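Molybdopterin biosynthesis Mog protein (Mycobacterium tuberculosis, PDB 2G4R) probably adenylates molybdopterin in the biosynthesis of the molybdenum cofactor, as related MogA proteins do. Local coordinates at residues Val11-Ala16 and Val44-Asn49; Val65-Gly70 and Leu124-Pro129; Thr72-Thr77 and Ser110-Gly115; Pro93-Ala98 and Gly115-Ala120. All coordinates share one frame; numbering follows the deposited sequence.

Interaction 1: Val11-Ala16 and Val44-Asn49; sequences VSSRAA and VVADGN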
# COMPACT_ATOMS: atom_id res chain seq x y z
N VAL A 11 10.41 -0.36 1.19
CA VAL A 11 9.80 -0.04 2.49
C VAL A 11 9.47 1.44 2.60
O VAL A 11 10.35 2.29 2.73
CB VAL A 11 10.71 -0.47 3.68
CG1 VAL A 11 9.95 -0.37 5.06
CG2 VAL A 11 11.30 -1.89 3.44
N SER A 12 8.19 1.77 2.53
CA SER A 12 7.73 3.12 2.70
C SER A 12 6.24 3.06 2.98
O SER A 12 5.44 2.56 2.17
CB SER A 12 7.98 3.93 1.42
OG SER A 12 7.28 5.18 1.45
N SER A 13 5.86 3.55 4.14
CA SER A 13 4.45 3.49 4.52
C SER A 13 3.60 4.36 3.60
O SER A 13 2.54 3.92 3.13
CB SER A 13 4.27 3.88 5.99
OG SER A 13 4.90 2.93 6.84
N ARG A 14 4.09 5.56 3.26
CA ARG A 14 3.37 6.41 2.28
C ARG A 14 3.26 5.76 0.92
O ARG A 14 2.17 5.72 0.33
CB ARG A 14 4.05 7.76 2.10
CG ARG A 14 3.93 8.65 3.36
CD ARG A 14 4.92 9.81 3.32
NE ARG A 14 5.05 10.48 4.62
CZ ARG A 14 4.66 11.73 4.93
NH1 ARG A 14 4.08 12.55 4.04
NH2 ARG A 14 4.87 12.17 6.17
N ALA A 15 4.38 5.26 0.41
CA ALA A 15 4.34 4.64 -0.95
C ALA A 15 3.46 3.39 -0.96
O ALA A 15 2.70 3.15 -1.91
CB ALA A 15 5.74 4.33 -1.45
N ALA A 16 3.50 2.64 0.13
CA ALA A 16 2.73 1.38 0.22
C ALA A 16 1.20 1.66 0.22
O ALA A 16 0.40 0.88 -0.31
CB ALA A 16 3.16 0.62 1.48
N VAL A 44 5.88 -2.97 -2.43
CA VAL A 44 6.04 -1.82 -1.62
C VAL A 44 5.25 -2.10 -0.38
O VAL A 44 4.07 -2.50 -0.46
CB VAL A 44 5.54 -0.53 -2.31
CG1 VAL A 44 5.88 0.67 -1.43
CG2 VAL A 44 6.20 -0.37 -3.69
N VAL A 45 5.91 -1.97 0.76
CA VAL A 45 5.29 -2.30 2.05
C VAL A 45 5.61 -1.22 3.10
O VAL A 45 6.57 -0.45 2.95
CB VAL A 45 5.74 -3.69 2.63
CG1 VAL A 45 5.49 -4.80 1.67
CG2 VAL A 45 7.25 -3.69 3.04
N ALA A 46 4.78 -1.14 4.14
CA ALA A 46 5.00 -0.19 5.24
C ALA A 46 6.16 -0.63 6.12
O ALA A 46 6.56 -1.82 6.11
CB ALA A 46 3.74 -0.01 6.10
N ASP A 47 6.68 0.33 6.89
CA ASP A 47 7.74 0.07 7.87
C ASP A 47 7.17 -0.90 8.91
O ASP A 47 5.99 -0.90 9.16
CB ASP A 47 8.11 1.33 8.65
CG ASP A 47 8.83 2.36 7.84
OD1 ASP A 47 9.92 2.12 7.24
OD2 ASP A 47 8.34 3.51 7.86
N GLY A 48 7.99 -1.75 9.46
CA GLY A 48 7.53 -2.60 10.56
C GLY A 48 7.19 -4.01 10.18
O GLY A 48 7.87 -4.63 9.34
N ASN A 49 6.16 -4.53 10.81
CA ASN A 49 5.79 -5.91 10.62
C ASN A 49 5.68 -6.32 9.15
O ASN A 49 6.09 -7.45 8.82
CB ASN A 49 4.53 -6.27 11.42
CG ASN A 49 4.80 -6.43 12.96
OD1 ASN A 49 5.93 -6.70 13.41
ND2 ASN A 49 3.74 -6.27 13.74
O HOH W 1 10.91 3.63 5.29
O HOH W 2 7.93 5.22 5.93
O HOH W 3 6.03 4.35 9.21
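Val45 O is approached by two donors of Val11-Ala16. Ser12 N hydrogen-bonds to it at 2.8 Å, nearly along the C=O axis (165°), and the CA of Val11 adds a CA-H...O contact to the same Val45 oxygen. A second, longer hydrogen bond runs from Asp47 N to Ser13 OG at 3.2 Å; chi1 of -66° sets that hydroxyl beside the backbone N of Ser13. One water accepts from Ser13 N and donates to Asp47 OD2, and another joins the same carboxylate oxygen to Ser13 OG. These contacts lie where the parallel strands 6-11 and 43-45 end in the α/β fold and helix 13-16 starts. Ser12 is its N-cap, with OG accepting from Ala15 N. In van der Waals contact, Val44 CG1, anti to its backbone N, reaches the helix 3.7 Å from Ala15 CB and 3.5 Å from Ala16 N. The methyl of Ala16 rests against the Val45-Ala46 peptide, with CB 3.5 Å from Val45 C. The Val11 CG1 methyl packs against the carboxylate oxygen Asp47 OD1 at 3.3 Å, the two side chains crossing at about a right angle. Pro26 of a second subunit packs on both Ser13 and Ala46.

Interaction 2: Val65-Gly70 and Leu124-Pro129; sequences VIITSG and LIINLP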
# COMPACT_ATOMS: atom_id res chain seq x y z
N VAL A 65 17.72 -14.18 -4.25
CA VAL A 65 18.12 -12.86 -3.79
C VAL A 65 16.95 -11.96 -3.43
O VAL A 65 15.95 -11.85 -4.18
CB VAL A 65 19.01 -12.07 -4.83
CG1 VAL A 65 19.60 -10.84 -4.16
CG2 VAL A 65 20.13 -12.92 -5.42
N ILE A 66 17.06 -11.31 -2.30
CA ILE A 66 16.10 -10.25 -1.96
C ILE A 66 16.83 -8.93 -1.79
O ILE A 66 17.78 -8.81 -0.99
CB ILE A 66 15.28 -10.56 -0.66
CG1 ILE A 66 14.58 -11.90 -0.73
CG2 ILE A 66 14.32 -9.41 -0.35
CD1 ILE A 66 14.26 -12.47 0.64
N ILE A 67 16.34 -7.93 -2.52
CA ILE A 67 16.86 -6.58 -2.46
C ILE A 67 15.82 -5.68 -1.83
O ILE A 67 14.70 -5.58 -2.30
CB ILE A 67 17.38 -6.10 -3.82
CG1 ILE A 67 18.55 -7.01 -4.26
CG2 ILE A 67 17.92 -4.66 -3.68
CD1 ILE A 67 19.13 -6.72 -5.66
N THR A 68 16.20 -5.07 -0.71
CA THR A 68 15.33 -4.10 -0.04
C THR A 68 15.86 -2.68 -0.20
O THR A 68 17.09 -2.43 -0.26
CB THR A 68 15.11 -4.37 1.51
OG1 THR A 68 16.26 -3.96 2.25
CG2 THR A 68 14.76 -5.82 1.80
N SER A 69 14.92 -1.74 -0.21
CA SER A 69 15.21 -0.34 -0.21
C SER A 69 14.35 0.46 0.79
O SER A 69 13.11 0.34 0.80
CB SER A 69 15.08 0.24 -1.63
OG SER A 69 15.27 1.67 -1.64
N GLY A 70 15.06 1.23 1.64
CA GLY A 70 14.48 2.16 2.57
C GLY A 70 14.33 1.61 4.00
O GLY A 70 14.48 0.41 4.23
N LEU A 124 20.03 -14.77 -0.39
CA LEU A 124 20.87 -13.67 -0.05
C LEU A 124 19.96 -12.46 0.06
O LEU A 124 19.14 -12.22 -0.82
CB LEU A 124 21.93 -13.48 -1.09
CG LEU A 124 22.79 -12.21 -1.07
CD1 LEU A 124 23.74 -12.19 0.12
CD2 LEU A 124 23.56 -12.16 -2.36
N ILE A 125 20.07 -11.75 1.16
CA ILE A 125 19.28 -10.51 1.41
C ILE A 125 20.22 -9.32 1.53
O ILE A 125 21.16 -9.36 2.32
CB ILE A 125 18.44 -10.57 2.71
CG1 ILE A 125 17.71 -11.91 2.79
CG2 ILE A 125 17.54 -9.29 2.86
CD1 ILE A 125 16.71 -11.99 3.78
N ILE A 126 19.88 -8.27 0.81
CA ILE A 126 20.63 -7.00 0.70
C ILE A 126 19.77 -5.79 1.10
O ILE A 126 18.76 -5.52 0.47
CB ILE A 126 21.09 -6.80 -0.75
CG1 ILE A 126 21.78 -8.07 -1.32
CG2 ILE A 126 21.99 -5.55 -0.87
CD1 ILE A 126 23.08 -8.48 -0.59
N ASN A 127 20.13 -5.08 2.17
CA ASN A 127 19.44 -3.82 2.49
C ASN A 127 20.18 -2.67 1.77
O ASN A 127 21.40 -2.55 1.87
CB ASN A 127 19.42 -3.48 3.98
CG ASN A 127 18.60 -4.45 4.87
OD1 ASN A 127 17.64 -5.13 4.44
ND2 ASN A 127 18.90 -4.39 6.15
N LEU A 128 19.43 -1.89 1.01
CA LEU A 128 19.91 -0.65 0.40
C LEU A 128 19.17 0.56 0.97
O LEU A 128 18.05 0.45 1.45
CB LEU A 128 19.66 -0.66 -1.09
CG LEU A 128 20.33 -1.73 -1.93
CD1 LEU A 128 19.94 -1.62 -3.35
CD2 LEU A 128 21.81 -1.64 -1.77
N PRO A 129 19.81 1.76 0.87
CA PRO A 129 19.16 2.94 1.37
C PRO A 129 17.94 3.31 0.54
O PRO A 129 17.70 2.72 -0.51
CB PRO A 129 20.26 4.01 1.26
CG PRO A 129 21.06 3.59 0.12
CD PRO A 129 21.12 2.06 0.30
O HOH W 4 16.39 -1.36 2.87
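Val65-Ser69 pairs residue for residue with Leu124-Leu128 as two parallel central strands, their directions 17° apart, joined by Ile66 N to Leu124 O, Ile126 N to Ile66 O, Thr68 N to Ile126 O and Leu128 N to Thr68 O. Gly70 N extends the series to Leu128 O at 3.1 Å, at backbone angles where a side chain would run into the preceding carbonyl O. On one face Ile66 and Ile125 lie side by side and point the same way, their CD1 atoms 4.0 Å apart; Leu55, Ala58 and Val59 of helix 49-60 pack on Ile66. On the other face Ile67 CG2 touches Leu128 CD1 at 3.7 Å, their side chains crossing at a slant, with Leu139 of helix 132-143 packed on both. The character changes at the C-terminal ends. Ser69 OG, anti to its backbone N (chi1 175°), donates to Pro129 O at 2.9 Å, tilted out of the carbonyl plane. A water sits within hydrogen-bonding reach of Thr68 OG1, Gly70 O and Leu128 O, of which it can serve at most two at once. The buried branched side chains thus exclude solvent along most of the pair, whereas hydroxyls, carbonyls and water gather at the C-terminal end of the strands, where parallel α/β folds commonly place their ligand sites.

Interaction 3: Thr72-Thr77 and Ser110-Gly115; sequences TGISPT and SVLSRG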
# COMPACT_ATOMS: atom_id res chain seq x y z
N THR A 72 16.19 2.11 6.66
CA THR A 72 17.48 1.74 7.27
C THR A 72 18.14 2.84 8.07
O THR A 72 19.14 2.58 8.74
CB THR A 72 18.52 1.23 6.26
OG1 THR A 72 18.93 2.29 5.38
CG2 THR A 72 18.00 -0.01 5.50
N GLY A 73 17.57 4.03 8.06
CA GLY A 73 18.14 5.13 8.78
C GLY A 73 17.81 5.09 10.26
O GLY A 73 17.46 4.04 10.80
N ILE A 74 17.86 6.25 10.88
CA ILE A 74 17.77 6.38 12.35
C ILE A 74 16.53 7.16 12.79
O ILE A 74 16.45 7.68 13.91
CB ILE A 74 19.07 6.92 12.93
CG1 ILE A 74 19.29 8.40 12.57
CG2 ILE A 74 20.22 6.06 12.43
CD1 ILE A 74 20.54 8.99 13.14
N SER A 75 15.55 7.24 11.90
CA SER A 75 14.29 7.86 12.23
C SER A 75 13.51 6.94 13.14
O SER A 75 13.83 5.73 13.28
CB SER A 75 13.48 8.21 10.99
OG SER A 75 12.48 7.21 10.87
N PRO A 76 12.46 7.49 13.80
CA PRO A 76 11.69 6.68 14.75
C PRO A 76 11.17 5.40 14.07
O PRO A 76 11.30 4.28 14.58
CB PRO A 76 10.51 7.62 15.13
CG PRO A 76 11.00 8.99 14.87
CD PRO A 76 11.96 8.88 13.70
N THR A 77 10.68 5.58 12.85
CA THR A 77 10.03 4.52 12.13
C THR A 77 10.92 3.58 11.27
O THR A 77 10.38 2.69 10.61
CB THR A 77 8.98 5.16 11.21
OG1 THR A 77 9.60 6.19 10.42
CG2 THR A 77 7.87 5.76 12.04
N SER A 110 25.66 8.86 4.43
CA SER A 110 25.76 7.41 4.16
C SER A 110 26.00 6.60 5.40
O SER A 110 25.40 5.55 5.55
CB SER A 110 26.91 7.12 3.20
OG SER A 110 26.43 7.16 1.88
N VAL A 111 26.91 7.09 6.24
CA VAL A 111 27.27 6.47 7.54
C VAL A 111 26.09 6.20 8.51
O VAL A 111 26.26 5.47 9.52
CB VAL A 111 28.34 7.35 8.34
CG1 VAL A 111 29.61 7.55 7.55
CG2 VAL A 111 27.75 8.72 8.73
N LEU A 112 24.94 6.81 8.25
CA LEU A 112 23.77 6.68 9.11
C LEU A 112 22.87 5.55 8.67
O LEU A 112 21.90 5.22 9.37
CB LEU A 112 22.96 7.99 9.11
CG LEU A 112 23.76 9.22 9.55
CD1 LEU A 112 22.81 10.41 9.61
CD2 LEU A 112 24.41 8.95 10.91
N SER A 113 23.11 4.99 7.49
CA SER A 113 22.30 3.85 7.08
C SER A 113 22.72 2.64 7.86
O SER A 113 23.93 2.31 7.88
CB SER A 113 22.42 3.54 5.57
OG SER A 113 21.81 2.25 5.30
N ARG A 114 21.74 1.98 8.48
CA ARG A 114 21.96 0.82 9.31
C ARG A 114 21.70 -0.50 8.61
O ARG A 114 21.54 -1.53 9.26
CB ARG A 114 21.08 0.91 10.56
CG ARG A 114 21.35 2.19 11.33
CD ARG A 114 20.55 2.13 12.60
NE ARG A 114 19.11 2.11 12.38
CZ ARG A 114 18.30 1.11 12.68
NH1 ARG A 114 18.76 -0.03 13.22
NH2 ARG A 114 17.01 1.22 12.44
N GLY A 115 21.75 -0.47 7.29
CA GLY A 115 21.47 -1.64 6.49
C GLY A 115 22.41 -2.79 6.84
O GLY A 115 23.57 -2.58 7.20
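Thr72 and Gly73 belong to the glycine-rich Thr-Gly-x-Ser-Pro loop, a signature of the molybdopterin-binding domain family, and here this loop leans on Ser113 and Arg114 in the chain leading to strand 117-120. Such loops at the C-terminal end of the central sheet probably form part of the molybdopterin site in this family. The backbones are tied by Arg114 N, which donates to Thr72 O at 2.7 Å from above the carbonyl plane. Beside this bond the hydroxyls Thr72 OG1 and Ser113 OG share a hydrogen bond of 2.9 Å. Thr72 OG1 sits between its own backbone N and carbonyl carbon (chi1 67°), which leaves CG2 to rest 4.0 Å from the CA of Gly115. Farther out, Ile74 CG2 packs 3.6 Å from Leu112 O and 3.9 Å from Arg114 CD, while the CD1 atoms of Ile74 and Leu112 come only into loose contact. The Arg114 chain, bent at chi3, runs alongside the loop, and a salt bridge from NH1 to Glu82 of helix 80-87 further fixes its guanidinium. That group takes hold of one carbonyl side-on: Gly73 O, near the guanidinium plane, accepts from NE of Arg114 at 3.0 Å, well above the carbonyl plane, and from its NH2 at 3.3 Å, nearly in line with the C=O bond.

Interaction 4: Pro93-Ala98 and Gly115-Ala120; sequences PGLADA and GVCGVA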
# COMPACT_ATOMS: atom_id res chain seq x y z
N PRO A 93 29.01 -8.67 7.14
CA PRO A 93 29.39 -7.27 7.52
C PRO A 93 30.14 -6.51 6.43
O PRO A 93 29.89 -5.31 6.22
CB PRO A 93 30.29 -7.45 8.76
CG PRO A 93 30.75 -8.87 8.69
CD PRO A 93 29.65 -9.65 8.04
N GLY A 94 31.03 -7.19 5.73
CA GLY A 94 31.84 -6.49 4.73
C GLY A 94 31.00 -5.91 3.58
O GLY A 94 31.31 -4.86 3.04
N LEU A 95 29.93 -6.61 3.23
CA LEU A 95 29.09 -6.19 2.11
C LEU A 95 28.28 -4.95 2.51
O LEU A 95 28.24 -3.99 1.74
CB LEU A 95 28.14 -7.30 1.71
CG LEU A 95 27.26 -7.07 0.46
CD1 LEU A 95 28.08 -6.50 -0.67
CD2 LEU A 95 26.59 -8.40 0.04
N ALA A 96 27.66 -4.99 3.70
CA ALA A 96 26.92 -3.84 4.25
C ALA A 96 27.84 -2.60 4.39
O ALA A 96 27.46 -1.52 3.96
CB ALA A 96 26.28 -4.18 5.57
N ASP A 97 29.06 -2.79 4.91
CA ASP A 97 30.06 -1.71 5.06
C ASP A 97 30.41 -1.13 3.67
O ASP A 97 30.37 0.06 3.49
CB ASP A 97 31.33 -2.23 5.79
CG ASP A 97 31.08 -2.66 7.28
OD1 ASP A 97 29.94 -2.55 7.82
OD2 ASP A 97 32.07 -3.09 7.92
N ALA A 98 30.69 -1.99 2.69
CA ALA A 98 31.08 -1.53 1.34
C ALA A 98 29.93 -0.75 0.71
O ALA A 98 30.17 0.23 0.05
CB ALA A 98 31.49 -2.71 0.45
N GLY A 115 21.75 -0.47 7.29
CA GLY A 115 21.47 -1.64 6.49
C GLY A 115 22.41 -2.79 6.84
O GLY A 115 23.57 -2.58 7.20
N VAL A 116 21.84 -3.97 6.78
CA VAL A 116 22.59 -5.20 6.83
C VAL A 116 22.39 -5.97 5.50
O VAL A 116 21.56 -5.62 4.65
CB VAL A 116 22.17 -6.05 8.04
CG1 VAL A 116 22.38 -5.31 9.31
CG2 VAL A 116 20.68 -6.50 7.92
N CYS A 117 23.23 -6.95 5.31
CA CYS A 117 23.11 -7.96 4.30
C CYS A 117 23.34 -9.28 5.02
O CYS A 117 24.02 -9.30 6.04
CB CYS A 117 24.18 -7.82 3.24
SG CYS A 117 24.20 -6.25 2.28
N GLY A 118 22.84 -10.37 4.47
CA GLY A 118 23.11 -11.69 5.04
C GLY A 118 22.53 -12.80 4.22
O GLY A 118 22.02 -12.57 3.09
N VAL A 119 22.59 -14.00 4.80
CA VAL A 119 21.97 -15.18 4.24
C VAL A 119 20.91 -15.71 5.21
O VAL A 119 21.06 -15.68 6.47
CB VAL A 119 23.03 -16.28 3.88
CG1 VAL A 119 22.36 -17.53 3.38
CG2 VAL A 119 24.06 -15.78 2.87
N ALA A 120 19.78 -16.11 4.61
CA ALA A 120 18.68 -16.81 5.29
C ALA A 120 18.33 -18.04 4.45
O ALA A 120 17.84 -17.90 3.32
CB ALA A 120 17.47 -15.90 5.41
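Leu95 is the first residue of Pro93-Ala98 to reach the other segment, meeting Cys117 where helix 93-102 lies against the start of strand 117-120. Its CG is anti to the backbone N (chi1 -175°), which carries the branch to the thiol: Cys117 SG is 3.7 Å from Leu95 CG and 3.9 Å from Leu95 CD2. The same CD2 also lies 4.0 Å from Cys117 CB, and Ile126 of the adjoining strand touches both Leu95 and Cys117. One residue on, Ala96 turns its methyl to the chain ahead of the strand, with CB 3.5 Å from Gly115 O and 4.0 Å from Val116 CA. Cys117 SG, set beside its own backbone N by a chi1 of -61°, reaches into the same corner, 3.9 Å from Ala96 N. Asp97 follows on the outer side of the helix; its carboxylate forms a salt bridge with Arg100, which in turn hydrogen-bonds to Gly115 O, and it also binds a Tris molecule, probably from the crystallisation liquor. Between the two segments themselves the helix is therefore held to the sheet by van der Waals contact, centred on a buried thiol among apolar groups, while the polar tie to Gly115 is supplied by Arg100, farther along the same helix.

In the fold
Interactions 1, 2 and 4 follow the central sheet across its width. Interaction 1 joins interaction 2 through a probable hydrogen bond from Val11 N to Ser69 O (2.8 Å), and interaction 2 joins interaction 4 through similar bonds from Ile125 N to Gly118 O and Asn127 N to Val116 O, both 2.9 Å. Interactions 1 and 4 lie on opposite sides of the chain's centre, their centres about 21 Å apart. Interaction 3 meets interaction 2 where Asn127 CB packs 3.7 Å from Gly115 CA, and interaction 1 where Asp47 CG lies 3.2 Å from Thr77 O; it shares Gly115 with interaction 4. The probable molybdopterin site is expected near interaction 3 and the adjoining strand ends.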